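Lovastatin nonaketide synthase, polyketide synthase component (Aspergillus terreus, PDB 7CPX) builds the polyketide core of lovastatin, joining nine malonyl units into carrier-bound dihydromonacolin L with NADPH-dependent reductions and an S-adenosylmethionine-dependent methylation. Local coordinates at residues 1435-1440 / 1791-1796; 1439-1444 / 1511-1516; 1462-1467 / 1488-1493; 1541-1546 / 1616-1621. The protein carries 2 engineered substitutions. All blocks are in the same frame, centred on the assembly; numbering follows the deposited sequence.

Contact 1 of 4, residues 1435-1440 / 1791-1796; sequences HRYQSM and TWTQEP
Arg1436 and Glu1795 form a salt bridge between the last turn of a helix and an irregular loop. Arg1436 CG stands anti to the backbone N (chi1 -175°), and the chain bends twice beyond it. The guanidinium meets the carboxylate end-on, with both terminal nitrogens converging on one oxygen: NH1 lies 2.8 Å and NH2 2.9 Å from Glu1795 OE2. NH2 uses the anti lone pair of OE2, while NH1 reaches the same side from 27° out of the carboxylate plane. The two flat groups are turned 55° against each other, and both bonds are bent, as expected when two donors share one acceptor. NH1 has a further, weak partner in Leu1281 O.

Around the charge pair come ring contacts. Arg1436 NH2 stands 3.7 Å above one face of the Trp1792 indole, offset toward the rim. Tyr1437 brings its CD1 edge to within 3.5 Å of Thr1793 OG1, near the ring plane, and its CE1 lies 3.7 Å from Trp1792 CA. Thr1793 OG1 also makes a weak hydrogen bond to Thr1791 O within the loop.

The loop 1791-1796 leads from helix 1775-1784 to strand 1797-1801, and thus into a sheet separate from that of the methyltransferase domain. At the C-terminal end of helix 1420-1436, carbonyls of His1435 and Arg1436 accept bonds from Arg1809 on strand 1804-1811, while Tyr1437 rests on Gln1543 of strand 1542-1547.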
loop_
_atom_site.group_PDB
_atom_site.type_symbol
_atom_site.label_atom_id
_atom_site.label_comp_id
_atom_site.label_asym_id
_atom_site.label_seq_id
_atom_site.Cartn_x
_atom_site.Cartn_y
_atom_site.Cartn_z
ATOM N N HIS A 1435 -54.140 37.051 14.705
ATOM C CA HIS A 1435 -53.932 36.743 16.112
ATOM C C HIS A 1435 -55.227 36.277 16.756
ATOM O O HIS A 1435 -55.276 35.209 17.376
ATOM C CB HIS A 1435 -53.387 37.971 16.838
ATOM C CG HIS A 1435 -53.530 37.903 18.325
ATOM N ND1 HIS A 1435 -52.536 37.418 19.147
ATOM C CD2 HIS A 1435 -54.556 38.246 19.139
ATOM C CE1 HIS A 1435 -52.941 37.473 20.403
ATOM N NE2 HIS A 1435 -54.164 37.967 20.425
ATOM N N ARG A 1436 -56.298 37.060 16.604
ATOM C CA ARG A 1436 -57.561 36.682 17.226
ATOM C C ARG A 1436 -58.119 35.409 16.600
ATOM O O ARG A 1436 -58.540 34.494 17.315
ATOM C CB ARG A 1436 -58.561 37.829 17.116
ATOM C CG ARG A 1436 -59.863 37.560 17.842
ATOM C CD ARG A 1436 -60.906 36.971 16.917
ATOM N NE ARG A 1436 -61.703 35.930 17.557
ATOM C CZ ARG A 1436 -62.812 36.147 18.250
ATOM N NH1 ARG A 1436 -63.278 37.370 18.448
ATOM N NH2 ARG A 1436 -63.473 35.110 18.754
ATOM N N TYR A 1437 -58.132 35.334 15.271
ATOM C CA TYR A 1437 -58.496 34.119 14.549
ATOM C C TYR A 1437 -57.209 33.506 14.018
ATOM O O TYR A 1437 -56.590 34.054 13.101
ATOM C CB TYR A 1437 -59.463 34.405 13.401
ATOM C CG TYR A 1437 -60.639 35.284 13.750
ATOM C CD1 TYR A 1437 -61.764 34.764 14.371
ATOM C CD2 TYR A 1437 -60.633 36.633 13.430
ATOM C CE1 TYR A 1437 -62.844 35.568 14.680
ATOM C CE2 TYR A 1437 -61.707 37.444 13.736
ATOM C CZ TYR A 1437 -62.811 36.907 14.358
ATOM O OH TYR A 1437 -63.884 37.712 14.665
ATOM N N GLN A 1438 -56.806 32.380 14.589
ATOM C CA GLN A 1438 -55.606 31.692 14.145
ATOM C C GLN A 1438 -55.953 30.626 13.113
ATOM O O GLN A 1438 -57.109 30.227 12.958
ATOM C CB GLN A 1438 -54.883 31.052 15.326
ATOM C CG GLN A 1438 -54.388 32.036 16.365
ATOM C CD GLN A 1438 -52.965 32.492 16.111
ATOM O OE1 GLN A 1438 -52.033 32.054 16.784
ATOM N NE2 GLN A 1438 -52.790 33.379 15.139
ATOM N N SER A 1439 -54.924 30.163 12.408
ATOM C CA SER A 1439 -55.085 29.126 11.393
ATOM C C SER A 1439 -56.137 29.532 10.364
ATOM O O SER A 1439 -56.935 28.715 9.902
ATOM C CB SER A 1439 -55.442 27.785 12.037
ATOM O OG SER A 1439 -54.366 27.291 12.813
ATOM N N MET A 1440 -56.139 30.811 10.006
ATOM C CA MET A 1440 -57.074 31.315 9.015
ATOM C C MET A 1440 -56.662 30.864 7.623
ATOM O O MET A 1440 -55.476 30.849 7.289
ATOM C CB MET A 1440 -57.131 32.840 9.051
ATOM C CG MET A 1440 -57.277 33.422 10.432
ATOM S SD MET A 1440 -57.593 35.194 10.373
ATOM C CE MET A 1440 -59.311 35.209 9.867
ATOM N N THR A 1791 -65.672 30.877 11.155
ATOM C CA THR A 1791 -64.416 31.523 11.525
ATOM C C THR A 1791 -64.416 31.946 12.987
ATOM O O THR A 1791 -63.415 31.767 13.692
ATOM C CB THR A 1791 -64.162 32.741 10.637
ATOM O OG1 THR A 1791 -65.091 33.779 10.970
ATOM C CG2 THR A 1791 -64.316 32.380 9.174
ATOM N N TRP A 1792 -65.522 32.517 13.458
ATOM C CA TRP A 1792 -65.584 33.019 14.822
ATOM C C TRP A 1792 -65.185 31.931 15.810
ATOM O O TRP A 1792 -65.627 30.784 15.710
ATOM C CB TRP A 1792 -66.991 33.524 15.138
ATOM C CG TRP A 1792 -67.127 34.023 16.536
ATOM C CD1 TRP A 1792 -66.989 35.310 16.965
ATOM C CD2 TRP A 1792 -67.419 33.241 17.698
ATOM N NE1 TRP A 1792 -67.179 35.378 18.322
ATOM C CE2 TRP A 1792 -67.445 34.121 18.796
ATOM C CE3 TRP A 1792 -67.662 31.882 17.917
ATOM C CZ2 TRP A 1792 -67.703 33.687 20.090
ATOM C CZ3 TRP A 1792 -67.919 31.454 19.204
ATOM C CH2 TRP A 1792 -67.938 32.353 20.275
ATOM N N THR A 1793 -64.344 32.304 16.768
ATOM C CA THR A 1793 -63.764 31.368 17.715
ATOM C C THR A 1793 -64.397 31.537 19.091
ATOM O O THR A 1793 -65.080 32.525 19.374
ATOM C CB THR A 1793 -62.248 31.558 17.810
ATOM O OG1 THR A 1793 -61.739 31.974 16.537
ATOM C CG2 THR A 1793 -61.581 30.260 18.207
ATOM N N GLN A 1794 -64.142 30.553 19.955
ATOM C CA GLN A 1794 -64.882 30.458 21.209
ATOM C C GLN A 1794 -64.601 31.644 22.125
ATOM O O GLN A 1794 -65.522 32.173 22.757
ATOM C CB GLN A 1794 -64.541 29.148 21.919
ATOM C CG GLN A 1794 -65.719 28.518 22.650
ATOM C CD GLN A 1794 -66.847 28.110 21.717
ATOM O OE1 GLN A 1794 -68.019 28.346 22.008
ATOM N NE2 GLN A 1794 -66.498 27.493 20.594
ATOM N N GLU A 1795 -63.351 32.099 22.188
ATOM C CA GLU A 1795 -62.657 33.039 23.060
ATOM C C GLU A 1795 -62.557 32.452 24.464
ATOM O O GLU A 1795 -63.153 32.986 25.409
ATOM C CB GLU A 1795 -63.394 34.379 23.101
ATOM C CG GLU A 1795 -63.663 34.979 21.735
ATOM C CD GLU A 1795 -64.585 36.179 21.796
ATOM O OE1 GLU A 1795 -65.038 36.527 22.908
ATOM O OE2 GLU A 1795 -64.859 36.776 20.734
ATOM N N PRO A 1796 -61.818 31.353 24.637
ATOM C CA PRO A 1796 -61.858 30.642 25.926
ATOM C C PRO A 1796 -61.451 31.489 27.119
ATOM O O PRO A 1796 -61.991 31.295 28.213
ATOM C CB PRO A 1796 -60.881 29.479 25.704
ATOM C CG PRO A 1796 -59.941 29.981 24.670
ATOM C CD PRO A 1796 -60.778 30.815 23.745
#

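Contact 2 of 4, residues 1439-1444 / 1511-1516; sequences SMDILE and AYDLII
Leu1443 and Leu1514 are joined by backbone bonding between parallel strands whose short axes run 4.6 Å apart at an angle of 18°. Asp1441 O accepts from Leu1514 N, Leu1443 N donates to Leu1514 O, and Leu1443 O accepts from Ile1516 N, each at 2.9 Å. At the entrance to the pair a side chain takes over: Asp1513 OD2 accepts from Asp1441 N at 2.8 Å, through the anti lone pair.

These are two adjacent inner strands, the first and fourth of the class I methyltransferase order, in a Rossmann-like fold. Strand 1440-1445 runs into a GxGxxG-type turn at Gly1446, Gly1448 and Gly1451, consistent with the S-adenosylmethionine-binding loop of such enzymes.

Apolar side chains cover both faces. Ile1442 CG2, anti to its backbone N and beside the carbonyl carbon, touches Leu1514 CD2 at 3.5 Å, the two side chains lying side by side and pointing the same way; Ile1516 slants across, its CD1 4.0 Å from Ile1442 CG2. On the face of Leu1443, CB makes a CH-pi contact over the Tyr1512 ring, 3.9 Å from the ring centroid, and Ile1515 CG1 packs alongside.

Like charges also come near each other: Asp1441 OD2 and Asp1513 OD2 are 3.9 Å apart, with carboxylate planes only 20° different. Long, weak ion pairs from Lys1539 to both acids probably ease this repulsion, and Asp1441 OD1 is taken up by Ser1466 OG and Asn1465 ND2.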
loop_
_atom_site.group_PDB
_atom_site.type_symbol
_atom_site.label_atom_id
_atom_site.label_comp_id
_atom_site.label_asym_id
_atom_site.label_seq_id
_atom_site.Cartn_x
_atom_site.Cartn_y
_atom_site.Cartn_z
ATOM N N SER A 1439 -54.924 30.163 12.408
ATOM C CA SER A 1439 -55.085 29.126 11.393
ATOM C C SER A 1439 -56.137 29.532 10.364
ATOM O O SER A 1439 -56.935 28.715 9.902
ATOM C CB SER A 1439 -55.442 27.785 12.037
ATOM O OG SER A 1439 -54.366 27.291 12.813
ATOM N N MET A 1440 -56.139 30.811 10.006
ATOM C CA MET A 1440 -57.074 31.315 9.015
ATOM C C MET A 1440 -56.662 30.864 7.623
ATOM O O MET A 1440 -55.476 30.849 7.289
ATOM C CB MET A 1440 -57.131 32.840 9.051
ATOM C CG MET A 1440 -57.277 33.422 10.432
ATOM S SD MET A 1440 -57.593 35.194 10.373
ATOM C CE MET A 1440 -59.311 35.209 9.867
ATOM N N ASP A 1441 -57.648 30.478 6.819
ATOM C CA ASP A 1441 -57.432 30.276 5.393
ATOM C C ASP A 1441 -57.473 31.644 4.727
ATOM O O ASP A 1441 -58.529 32.282 4.657
ATOM C CB ASP A 1441 -58.483 29.333 4.816
ATOM C CG ASP A 1441 -58.291 27.900 5.269
ATOM O OD1 ASP A 1441 -57.129 27.488 5.465
ATOM O OD2 ASP A 1441 -59.303 27.186 5.430
ATOM N N ILE A 1442 -56.319 32.102 4.254
ATOM C CA ILE A 1442 -56.140 33.469 3.782
ATOM C C ILE A 1442 -56.063 33.462 2.265
ATOM O O ILE A 1442 -55.329 32.659 1.675
ATOM C CB ILE A 1442 -54.881 34.104 4.396
ATOM C CG1 ILE A 1442 -55.015 34.156 5.921
ATOM C CG2 ILE A 1442 -54.657 35.488 3.807
ATOM C CD1 ILE A 1442 -53.801 34.711 6.636
ATOM N N LEU A 1443 -56.823 34.352 1.635
ATOM C CA LEU A 1443 -56.827 34.506 0.182
ATOM C C LEU A 1443 -56.608 35.977 -0.144
ATOM O O LEU A 1443 -57.464 36.813 0.154
ATOM C CB LEU A 1443 -58.139 34.000 -0.419
ATOM C CG LEU A 1443 -58.538 34.541 -1.794
ATOM C CD1 LEU A 1443 -57.456 34.265 -2.822
ATOM C CD2 LEU A 1443 -59.859 33.933 -2.233
ATOM N N GLU A 1444 -55.470 36.296 -0.755
ATOM C CA GLU A 1444 -55.145 37.671 -1.115
ATOM C C GLU A 1444 -55.434 37.873 -2.597
ATOM O O GLU A 1444 -54.707 37.365 -3.457
ATOM C CB GLU A 1444 -53.692 38.003 -0.792
ATOM C CG GLU A 1444 -53.364 39.474 -1.004
ATOM C CD GLU A 1444 -52.010 39.863 -0.451
ATOM O OE1 GLU A 1444 -51.238 38.955 -0.077
ATOM O OE2 GLU A 1444 -51.715 41.074 -0.392
ATOM N N ALA A 1511 -64.768 28.470 2.009
ATOM C CA ALA A 1511 -63.654 27.693 2.531
ATOM C C ALA A 1511 -62.492 28.566 2.982
ATOM O O ALA A 1511 -61.406 28.042 3.250
ATOM C CB ALA A 1511 -63.172 26.693 1.480
ATOM N N TYR A 1512 -62.691 29.878 3.073
ATOM C CA TYR A 1512 -61.633 30.812 3.431
ATOM C C TYR A 1512 -62.038 31.601 4.665
ATOM O O TYR A 1512 -63.146 32.144 4.728
ATOM C CB TYR A 1512 -61.326 31.760 2.271
ATOM C CG TYR A 1512 -60.511 31.105 1.184
ATOM C CD1 TYR A 1512 -59.131 31.044 1.275
ATOM C CD2 TYR A 1512 -61.121 30.537 0.076
ATOM C CE1 TYR A 1512 -58.380 30.444 0.293
ATOM C CE2 TYR A 1512 -60.376 29.933 -0.915
ATOM C CZ TYR A 1512 -59.003 29.890 -0.802
ATOM O OH TYR A 1512 -58.250 29.290 -1.785
ATOM N N ASP A 1513 -61.134 31.660 5.643
ATOM C CA ASP A 1513 -61.397 32.421 6.857
ATOM C C ASP A 1513 -61.245 33.917 6.620
ATOM O O ASP A 1513 -61.973 34.717 7.218
ATOM C CB ASP A 1513 -60.456 31.965 7.973
ATOM C CG ASP A 1513 -60.742 30.549 8.436
ATOM O OD1 ASP A 1513 -61.885 30.279 8.858
ATOM O OD2 ASP A 1513 -59.824 29.704 8.372
ATOM N N LEU A 1514 -60.312 34.315 5.758
ATOM C CA LEU A 1514 -60.048 35.730 5.545
ATOM C C LEU A 1514 -59.627 35.974 4.103
ATOM O O LEU A 1514 -58.949 35.150 3.482
ATOM C CB LEU A 1514 -58.973 36.239 6.513
ATOM C CG LEU A 1514 -58.362 37.612 6.222
ATOM C CD1 LEU A 1514 -58.143 38.384 7.509
ATOM C CD2 LEU A 1514 -57.051 37.461 5.475
ATOM N N ILE A 1515 -60.039 37.127 3.584
ATOM C CA ILE A 1515 -59.682 37.572 2.245
ATOM C C ILE A 1515 -59.120 38.982 2.340
ATOM O O ILE A 1515 -59.559 39.780 3.175
ATOM C CB ILE A 1515 -60.887 37.526 1.282
ATOM C CG1 ILE A 1515 -61.233 36.073 0.945
ATOM C CG2 ILE A 1515 -60.584 38.316 0.014
ATOM C CD1 ILE A 1515 -62.481 35.910 0.102
ATOM N N ILE A 1516 -58.140 39.277 1.491
ATOM C CA ILE A 1516 -57.454 40.566 1.469
ATOM C C ILE A 1516 -57.484 41.079 0.037
ATOM O O ILE A 1516 -56.761 40.568 -0.823
ATOM C CB ILE A 1516 -56.008 40.462 1.971
ATOM C CG1 ILE A 1516 -55.983 40.005 3.429
ATOM C CG2 ILE A 1516 -55.301 41.799 1.822
ATOM C CD1 ILE A 1516 -54.645 39.453 3.875
#

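Contact 3 of 4, residues 1462-1467 / 1488-1493; sequences LGFNSY and EDRMVF
Arg1490 runs past the edge of the Phe1464 ring to the backbone of Asn1465, and its backbone and side chain each supply a bond. The chain bends about CB-CG (chi2 -87°), which brings CD beside the carbonyls of Phe1464 and Asn1465. From there NH1 donates to Asn1465 O at 3.2 Å, in the carbonyl plane and on a lone pair, at an N-H angle of 155°. Phe1464 O lies instead over a face of the guanidinium, offset toward its rim, where the angle to NE is too poor for a bond.

Two main-chain carbonyls are met by backbone N-H groups across the pair. Arg1490 O takes Tyr1467 N at 3.1 Å, with the donor 45° above the carbonyl plane, and Tyr1467 O takes Val1492 N at 2.9 Å. These two bonds flank the parallel Tyr1467-Met1491 bridge. Arg1490 N makes a weak bond to Asp1489 OD1. Toward strand 1440-1445, Ser1466 OG is satisfied by Asp1441 OD1 and Tyr1467 OH by Glu1444 OE1; Asn1465 ND2 donates to Asp1441 OD1 and to Glu2431 OE2.

Apolar contacts complete the pairing. Phe1464 presents its CD1 edge to Arg1490 CB at 3.4 Å, and Tyr1467 CD1 meets Met1491 CE at 3.8 Å.

The contact closes a beta-alpha-beta crossover through helix 1475-1483. Strand 1491-1493 is outermost in the sheet within this chain, strand 1464-1469 lies between it and strand 1440-1445, and Leu1457 of helix 1451-1457 covers Phe1464 and Met1491.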
loop_
_atom_site.group_PDB
_atom_site.type_symbol
_atom_site.label_atom_id
_atom_site.label_comp_id
_atom_site.label_asym_id
_atom_site.label_seq_id
_atom_site.Cartn_x
_atom_site.Cartn_y
_atom_site.Cartn_z
ATOM N N LEU A 1462 -47.659 35.079 12.318
ATOM C CA LEU A 1462 -49.098 35.232 12.172
ATOM C C LEU A 1462 -49.719 33.901 11.768
ATOM O O LEU A 1462 -49.120 33.108 11.036
ATOM C CB LEU A 1462 -49.434 36.321 11.148
ATOM C CG LEU A 1462 -49.464 35.966 9.661
ATOM C CD1 LEU A 1462 -50.846 35.483 9.231
ATOM C CD2 LEU A 1462 -49.044 37.165 8.832
ATOM N N GLY A 1463 -50.930 33.660 12.261
ATOM C CA GLY A 1463 -51.562 32.358 12.148
ATOM C C GLY A 1463 -52.256 32.087 10.829
ATOM O O GLY A 1463 -53.486 32.147 10.750
ATOM N N PHE A 1464 -51.485 31.787 9.786
ATOM C CA PHE A 1464 -52.035 31.417 8.487
ATOM C C PHE A 1464 -52.045 29.898 8.364
ATOM O O PHE A 1464 -50.987 29.260 8.396
ATOM C CB PHE A 1464 -51.236 32.043 7.341
ATOM C CG PHE A 1464 -49.745 31.901 7.480
ATOM C CD1 PHE A 1464 -49.091 30.761 7.045
ATOM C CD2 PHE A 1464 -48.994 32.919 8.037
ATOM C CE1 PHE A 1464 -47.722 30.636 7.177
ATOM C CE2 PHE A 1464 -47.626 32.802 8.169
ATOM C CZ PHE A 1464 -46.988 31.659 7.739
ATOM N N ASN A 1465 -53.241 29.318 8.254
ATOM C CA ASN A 1465 -53.355 27.899 7.951
ATOM C C ASN A 1465 -53.109 27.626 6.476
ATOM O O ASN A 1465 -52.572 26.570 6.122
ATOM C CB ASN A 1465 -54.736 27.384 8.357
ATOM C CG ASN A 1465 -54.949 25.932 7.987
ATOM O OD1 ASN A 1465 -54.606 25.030 8.751
ATOM N ND2 ASN A 1465 -55.530 25.699 6.817
ATOM N N SER A 1466 -53.497 28.558 5.611
ATOM C CA SER A 1466 -53.256 28.447 4.182
ATOM C C SER A 1466 -53.407 29.830 3.568
ATOM O O SER A 1466 -54.432 30.488 3.758
ATOM C CB SER A 1466 -54.225 27.460 3.522
ATOM O OG SER A 1466 -55.564 27.910 3.633
ATOM N N TYR A 1467 -52.383 30.261 2.838
ATOM C CA TYR A 1467 -52.359 31.576 2.203
ATOM C C TYR A 1467 -52.512 31.363 0.703
ATOM O O TYR A 1467 -51.583 30.899 0.035
ATOM C CB TYR A 1467 -51.069 32.318 2.530
ATOM C CG TYR A 1467 -51.184 33.821 2.426
ATOM C CD1 TYR A 1467 -51.184 34.455 1.194
ATOM C CD2 TYR A 1467 -51.291 34.605 3.565
ATOM C CE1 TYR A 1467 -51.290 35.827 1.098
ATOM C CE2 TYR A 1467 -51.396 35.975 3.481
ATOM C CZ TYR A 1467 -51.395 36.583 2.245
ATOM O OH TYR A 1467 -51.499 37.951 2.160
ATOM N N GLU A 1488 -44.174 29.039 1.525
ATOM C CA GLU A 1488 -44.652 28.125 0.495
ATOM C C GLU A 1488 -45.257 26.862 1.095
ATOM O O GLU A 1488 -46.150 26.260 0.491
ATOM C CB GLU A 1488 -43.512 27.763 -0.455
ATOM C CG GLU A 1488 -43.945 26.933 -1.653
ATOM C CD GLU A 1488 -42.824 26.722 -2.650
ATOM O OE1 GLU A 1488 -41.699 27.196 -2.390
ATOM O OE2 GLU A 1488 -43.069 26.084 -3.694
ATOM N N ASP A 1489 -44.787 26.445 2.272
ATOM C CA ASP A 1489 -45.376 25.278 2.919
ATOM C C ASP A 1489 -46.851 25.502 3.218
ATOM O O ASP A 1489 -47.666 24.589 3.048
ATOM C CB ASP A 1489 -44.614 24.947 4.203
ATOM C CG ASP A 1489 -44.618 26.091 5.195
ATOM O OD1 ASP A 1489 -44.687 27.259 4.757
ATOM O OD2 ASP A 1489 -44.550 25.824 6.413
ATOM N N ARG A 1490 -47.211 26.708 3.661
ATOM C CA ARG A 1490 -48.600 27.067 3.897
ATOM C C ARG A 1490 -49.236 27.794 2.721
ATOM O O ARG A 1490 -50.467 27.830 2.630
ATOM C CB ARG A 1490 -48.713 27.957 5.141
ATOM C CG ARG A 1490 -48.360 27.264 6.450
ATOM C CD ARG A 1490 -49.560 26.555 7.063
ATOM N NE ARG A 1490 -49.364 26.300 8.485
ATOM C CZ ARG A 1490 -50.269 25.756 9.286
ATOM N NH1 ARG A 1490 -51.455 25.379 8.838
ATOM N NH2 ARG A 1490 -49.978 25.585 10.572
ATOM N N MET A 1491 -48.435 28.365 1.824
ATOM C CA MET A 1491 -48.955 29.175 0.734
ATOM C C MET A 1491 -49.209 28.325 -0.504
ATOM O O MET A 1491 -48.415 27.447 -0.850
ATOM C CB MET A 1491 -47.984 30.307 0.396
ATOM C CG MET A 1491 -48.435 31.183 -0.765
ATOM S SD MET A 1491 -47.309 32.551 -1.100
ATOM C CE MET A 1491 -47.609 33.600 0.319
ATOM N N VAL A 1492 -50.330 28.601 -1.166
ATOM C CA VAL A 1492 -50.698 27.978 -2.430
ATOM C C VAL A 1492 -51.096 29.086 -3.393
ATOM O O VAL A 1492 -51.637 30.114 -2.974
ATOM C CB VAL A 1492 -51.848 26.964 -2.255
ATOM C CG1 VAL A 1492 -53.117 27.670 -1.794
ATOM C CG2 VAL A 1492 -52.093 26.206 -3.550
ATOM N N PHE A 1493 -50.837 28.877 -4.679
ATOM C CA PHE A 1493 -51.047 29.897 -5.700
ATOM C C PHE A 1493 -52.185 29.471 -6.615
ATOM O O PHE A 1493 -52.163 28.366 -7.167
ATOM C CB PHE A 1493 -49.765 30.127 -6.500
ATOM C CG PHE A 1493 -48.556 30.372 -5.642
ATOM C CD1 PHE A 1493 -47.804 29.312 -5.166
ATOM C CD2 PHE A 1493 -48.177 31.660 -5.307
ATOM C CE1 PHE A 1493 -46.696 29.532 -4.374
ATOM C CE2 PHE A 1493 -47.068 31.886 -4.517
ATOM C CZ PHE A 1493 -46.326 30.821 -4.048
#

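Contact 4 of 4, residues 1541-1546 / 1616-1621; sequences GGQMVI and STHAID
Met1544 and Thr1617 face each other as an antiparallel, hydrogen-bonded pair, on the side of the methyltransferase sheet that leads to strands 1600-1602 and 1286-1287. In this class I, Rossmann-like fold the final strand characteristically runs against the others, and strand 1614-1618 does so here, its short axis lying at 155° to that of strand 1542-1547. It is inserted between strands 1542-1547 and 1600-1602. Reciprocal bonds define the register: Met1544 N to Thr1617 O and Thr1617 N to Met1544 O, both at 2.9 Å. Non-hydrogen-bonded pairs lie on either side, Gln1543 with His1618 and Val1545 with Ser1616. Beyond the Gln1543-His1618 pair, Gly1542 O accepts from Ala1619 N, in the carbonyl plane, just where the chain makes an inverse gamma turn centred on Ala1619.

The side chains divide between two faces. With Gln1543 and His1618, the amide and imidazole planes are 54° apart, and Gln1543 NE2 comes to 3.5 Å from His1618 ND1. Val1545 and Ser1616, on this same face, are covered by Leu1429 of helix 1420-1436. On the other face, Leu1590 of helix 1583-1592 packs on Thr1617. There, a chi1 of 74° places Thr1617 OG1 between its own backbone N and carbonyl carbon, 3.4 Å from Met1544 CB.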
loop_
_atom_site.group_PDB
_atom_site.type_symbol
_atom_site.label_atom_id
_atom_site.label_comp_id
_atom_site.label_asym_id
_atom_site.label_seq_id
_atom_site.Cartn_x
_atom_site.Cartn_y
_atom_site.Cartn_z
ATOM N N GLY A 1541 -68.807 34.800 8.928
ATOM C CA GLY A 1541 -67.989 35.540 9.861
ATOM C C GLY A 1541 -66.570 35.788 9.401
ATOM O O GLY A 1541 -65.793 36.396 10.148
ATOM N N GLY A 1542 -66.203 35.339 8.202
ATOM C CA GLY A 1542 -64.864 35.577 7.705
ATOM C C GLY A 1542 -64.559 37.056 7.573
ATOM O O GLY A 1542 -65.448 37.900 7.449
ATOM N N GLN A 1543 -63.267 37.368 7.598
ATOM C CA GLN A 1543 -62.795 38.744 7.649
ATOM C C GLN A 1543 -62.323 39.186 6.270
ATOM O O GLN A 1543 -61.408 38.587 5.695
ATOM C CB GLN A 1543 -61.673 38.894 8.675
ATOM C CG GLN A 1543 -62.166 39.005 10.109
ATOM C CD GLN A 1543 -62.964 37.794 10.548
ATOM O OE1 GLN A 1543 -62.784 36.694 10.026
ATOM N NE2 GLN A 1543 -63.859 37.992 11.508
ATOM N N MET A 1544 -62.948 40.237 5.753
ATOM C CA MET A 1544 -62.555 40.865 4.501
ATOM C C MET A 1544 -61.782 42.137 4.829
ATOM O O MET A 1544 -62.297 43.016 5.530
ATOM C CB MET A 1544 -63.783 41.184 3.650
ATOM C CG MET A 1544 -63.680 40.741 2.200
ATOM S SD MET A 1544 -62.383 41.588 1.282
ATOM C CE MET A 1544 -62.761 41.053 -0.384
ATOM N N VAL A 1545 -60.551 42.223 4.333
ATOM C CA VAL A 1545 -59.680 43.371 4.538
ATOM C C VAL A 1545 -59.456 44.006 3.176
ATOM O O VAL A 1545 -58.837 43.396 2.295
ATOM C CB VAL A 1545 -58.347 42.972 5.185
ATOM C CG1 VAL A 1545 -57.431 44.176 5.294
ATOM C CG2 VAL A 1545 -58.588 42.349 6.549
ATOM N N ILE A 1546 -59.940 45.230 3.002
ATOM C CA ILE A 1546 -59.941 45.900 1.708
ATOM C C ILE A 1546 -59.032 47.116 1.792
ATOM O O ILE A 1546 -59.265 48.015 2.610
ATOM C CB ILE A 1546 -61.360 46.312 1.287
ATOM C CG1 ILE A 1546 -62.270 45.087 1.187
ATOM C CG2 ILE A 1546 -61.327 47.061 -0.036
ATOM C CD1 ILE A 1546 -62.931 44.705 2.495
ATOM N N SER A 1616 -61.955 46.809 7.444
ATOM C CA SER A 1616 -62.139 45.431 7.879
ATOM C C SER A 1616 -63.620 45.168 8.086
ATOM O O SER A 1616 -64.332 46.000 8.657
ATOM C CB SER A 1616 -61.383 45.144 9.177
ATOM O OG SER A 1616 -62.214 45.356 10.305
ATOM N N THR A 1617 -64.082 44.010 7.622
ATOM C CA THR A 1617 -65.487 43.649 7.733
ATOM C C THR A 1617 -65.614 42.159 8.004
ATOM O O THR A 1617 -64.706 41.381 7.706
ATOM C CB THR A 1617 -66.261 44.010 6.460
ATOM O OG1 THR A 1617 -65.926 43.090 5.413
ATOM C CG2 THR A 1617 -65.917 45.420 6.015
ATOM N N HIS A 1618 -66.751 41.767 8.572
ATOM C CA HIS A 1618 -67.055 40.363 8.795
ATOM C C HIS A 1618 -68.035 39.864 7.741
ATOM O O HIS A 1618 -68.879 40.613 7.243
ATOM C CB HIS A 1618 -67.652 40.141 10.186
ATOM C CG HIS A 1618 -66.881 40.792 11.291
ATOM N ND1 HIS A 1618 -65.524 41.024 11.220
ATOM C CD2 HIS A 1618 -67.281 41.266 12.494
ATOM C CE1 HIS A 1618 -65.121 41.608 12.333
ATOM N NE2 HIS A 1618 -66.167 41.768 13.123
ATOM N N ALA A 1619 -67.915 38.579 7.406
ATOM C CA ALA A 1619 -68.863 37.919 6.510
ATOM C C ALA A 1619 -70.095 37.557 7.333
ATOM O O ALA A 1619 -70.276 36.425 7.791
ATOM C CB ALA A 1619 -68.234 36.694 5.860
ATOM N N ILE A 1620 -70.963 38.553 7.521
ATOM C CA ILE A 1620 -72.054 38.410 8.473
ATOM C C ILE A 1620 -72.965 37.254 8.074
ATOM O O ILE A 1620 -73.094 36.901 6.893
ATOM C CB ILE A 1620 -72.850 39.719 8.595
ATOM C CG1 ILE A 1620 -73.627 39.744 9.912
ATOM C CG2 ILE A 1620 -73.805 39.875 7.422
ATOM C CD1 ILE A 1620 -74.160 41.109 10.281
ATOM N N ASP A 1621 -73.604 36.666 9.077
ATOM C CA ASP A 1621 -74.491 35.523 8.919
ATOM C C ASP A 1621 -75.408 35.513 10.140
ATOM O O ASP A 1621 -75.553 36.537 10.817
ATOM C CB ASP A 1621 -73.676 34.229 8.750
ATOM C CG ASP A 1621 -74.474 33.114 8.104
ATOM O OD1 ASP A 1621 -75.703 33.062 8.319
ATOM O OD2 ASP A 1621 -73.875 32.290 7.383
#

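Overall arrangement
From the N terminus, helix 1420-1436 ends in contact 1 and runs directly into contact 2, so both start from nearly the same place and share Ser1439 and Met1440. Contact 3 closes first, at 1488-1493, nested inside the loop that contact 2 closes at 1511-1516. Contact 4 follows in series, from 1541-1546 to 1616-1621. Contact 1 closes last, at 1791-1796, and encloses contacts 3 and 4; none cross. Contacts 2, 3 and 4 belong to one sheet: 3 and 4 lie about 19 Å apart between centres without touching, and 2 bridges them through neighbouring strands. Contact 1 ties the chain's entry into strand 1440-1445 of that sheet to the loop leading into the next sheet.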